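Local coordinates for glyoxalase family protein (Bacillus cereus, PDB 1ZSW) that binds a zinc ion and belongs to the glyoxalase family of metalloproteins, though its reaction is not established, at residues Glu120-Lys124 / Phe125-His129. Numbering follows the deposited sequence. Where two conformers were deposited one is given.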
loop_
_atom_site.group_PDB
_atom_site.type_symbol
_atom_site.label_atom_id
_atom_site.label_comp_id
_atom_site.label_asym_id
_atom_site.label_seq_id
_atom_site.Cartn_x
_atom_site.Cartn_y
_atom_site.Cartn_z
ATOM N N GLU A 120 23.193 -5.232 5.380
ATOM C CA GLU A 120 23.976 -4.872 6.578
ATOM C C GLU A 120 23.123 -4.194 7.648
ATOM O O GLU A 120 23.230 -4.511 8.838
ATOM C CB GLU A 120 25.220 -4.040 6.237
ATOM C CG GLU A 120 25.913 -3.376 7.453
ATOM C CD GLU A 120 26.400 -4.357 8.521
ATOM O OE1 GLU A 120 26.881 -5.463 8.174
ATOM O OE2 GLU A 120 26.316 -4.001 9.719
ATOM N N ARG A 121 22.245 -3.285 7.224
ATOM C CA ARG A 121 21.377 -2.595 8.173
ATOM C C ARG A 121 20.439 -3.546 8.928
ATOM O O ARG A 121 20.213 -3.399 10.121
ATOM C CB ARG A 121 20.563 -1.515 7.436
ATOM C CG ARG A 121 19.804 -0.579 8.390
ATOM C CD ARG A 121 19.374 0.703 7.661
ATOM N NE ARG A 121 18.676 1.593 8.602
ATOM C CZ ARG A 121 19.285 2.470 9.392
ATOM N NH1 ARG A 121 18.569 3.229 10.215
ATOM N NH2 ARG A 121 20.621 2.572 9.370
ATOM N N PHE A 122 19.895 -4.529 8.213
ATOM C CA PHE A 122 19.041 -5.528 8.816
ATOM C C PHE A 122 19.817 -6.384 9.827
ATOM O O PHE A 122 19.273 -6.755 10.876
ATOM C CB PHE A 122 18.409 -6.414 7.728
ATOM C CG PHE A 122 17.315 -5.726 6.917
ATOM C CD1 PHE A 122 16.937 -6.229 5.677
ATOM C CD2 PHE A 122 16.661 -4.588 7.405
ATOM C CE1 PHE A 122 15.919 -5.621 4.898
ATOM C CE2 PHE A 122 15.647 -3.965 6.645
ATOM C CZ PHE A 122 15.274 -4.483 5.400
ATOM N N GLU A 123 21.075 -6.693 9.506
ATOM C CA GLU A 123 21.938 -7.430 10.435
ATOM C C GLU A 123 22.090 -6.601 11.708
ATOM O O GLU A 123 21.829 -7.076 12.819
ATOM C CB GLU A 123 23.313 -7.697 9.808
ATOM C CG GLU A 123 23.317 -8.703 8.651
ATOM C CD GLU A 123 24.622 -8.691 7.863
ATOM O OE1 GLU A 123 25.597 -8.056 8.324
ATOM O OE2 GLU A 123 24.668 -9.300 6.775
ATOM N N LYS A 124 22.462 -5.335 11.528
ATOM C CA LYS A 124 22.667 -4.409 12.633
ATOM C C LYS A 124 21.441 -4.282 13.553
ATOM O O LYS A 124 21.557 -4.250 14.777
ATOM C CB LYS A 124 23.071 -3.035 12.092
ATOM C CG LYS A 124 23.109 -1.919 13.143
ATOM C CD LYS A 124 24.148 -2.181 14.238
ATOM C CE LYS A 124 25.570 -2.026 13.715
ATOM N NZ LYS A 124 25.725 -0.752 12.950
ATOM N N PHE A 125 20.256 -4.223 12.958
ATOM C CA PHE A 125 19.050 -4.035 13.732
ATOM C C PHE A 125 18.286 -5.311 14.071
ATOM O O PHE A 125 17.170 -5.243 14.604
ATOM C CB PHE A 125 18.133 -3.041 13.013
ATOM C CG PHE A 125 18.557 -1.611 13.179
ATOM C CD1 PHE A 125 19.367 -1.012 12.228
ATOM C CD2 PHE A 125 18.146 -0.872 14.281
ATOM C CE1 PHE A 125 19.761 0.308 12.373
ATOM C CE2 PHE A 125 18.533 0.454 14.437
ATOM C CZ PHE A 125 19.332 1.042 13.485
ATOM N N ASP A 126 18.901 -6.466 13.796
ATOM C CA ASP A 126 18.299 -7.766 14.081
ATOM C C ASP A 126 16.929 -7.960 13.425
ATOM O O ASP A 126 16.014 -8.561 14.005
ATOM C CB ASP A 126 18.227 -8.032 15.588
ATOM C CG ASP A 126 19.600 -8.242 16.206
ATOM O OD1 ASP A 126 20.462 -8.891 15.561
ATOM O OD2 ASP A 126 19.809 -7.755 17.341
ATOM N N VAL A 127 16.820 -7.460 12.207
ATOM C CA VAL A 127 15.635 -7.661 11.400
ATOM C C VAL A 127 15.738 -9.005 10.703
ATOM O O VAL A 127 16.759 -9.307 10.067
ATOM C CB VAL A 127 15.529 -6.570 10.306
ATOM C CG1 VAL A 127 14.267 -6.805 9.451
ATOM C CG2 VAL A 127 15.520 -5.171 10.963
ATOM N N LYS A 128 14.665 -9.783 10.782
ATOM C CA LYS A 128 14.547 -11.017 10.006
ATOM C C LYS A 128 14.642 -10.741 8.513
ATOM O O LYS A 128 13.909 -9.903 7.981
ATOM C CB LYS A 128 13.256 -11.746 10.378
ATOM C CG LYS A 128 12.997 -13.017 9.571
ATOM C CD LYS A 128 11.891 -13.842 10.224
ATOM C CE LYS A 128 11.408 -14.968 9.309
ATOM N NZ LYS A 128 12.369 -16.088 9.227
ATOM N N HIS A 129 15.554 -11.416 7.814
ATOM C CA HIS A 129 15.750 -11.147 6.388
ATOM C C HIS A 129 16.364 -12.338 5.692
ATOM O O HIS A 129 16.994 -13.186 6.342
ATOM C CB HIS A 129 16.635 -9.919 6.151
ATOM C CG HIS A 129 18.042 -10.090 6.639
ATOM N ND1 HIS A 129 18.361 -10.054 7.971
ATOM C CD2 HIS A 129 19.198 -10.320 5.978
ATOM C CE1 HIS A 129 19.661 -10.245 8.121
ATOM N NE2 HIS A 129 20.195 -10.405 6.925
HETATM O O HOH W 1 22.609 -11.528 6.935
HETATM O O HOH W 2 21.324 -9.884 13.151
#
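V127 N donates to F122 O over 2.9 Å and D126 N to E123 O over 3.1 Å, the paired backbone bonds by which a chain closes off a helix as it turns away; the helical bond from F125 N to R121 O, 3.0 Å, precedes them. The D126 donor stands well above the plane of the E123 carbonyl, and a water bridges that same oxygen to D126 OD1. Further on, H129 ND1 donates to V127 O at 2.7 Å, nearly straight (167°) and close to the imidazole plane. A chi1 of 65° places the imidazole where ND1 reaches V127 O, and this bond fixes the ring's rotation; a second water links the other ring nitrogen, H129 NE2, to E123 OE2. One ring face receives F122 CB, 3.9 Å from the centroid, while V127 CG1 lies over a face of the F122 ring. W118 and F143 also meet that phenyl ring. R121 and F125 run side by side: F125 CE1 lies over one guanidinium face, 3.7 Å from R121 CZ, with the planes 52° apart, while R121 itself is held by the carbonyls of N50 and V51. D126, at positive phi, is the C-prime residue of a Schellman motif, here joining helix 112-124 to strand 128-129 in a glyoxalase-superfamily domain.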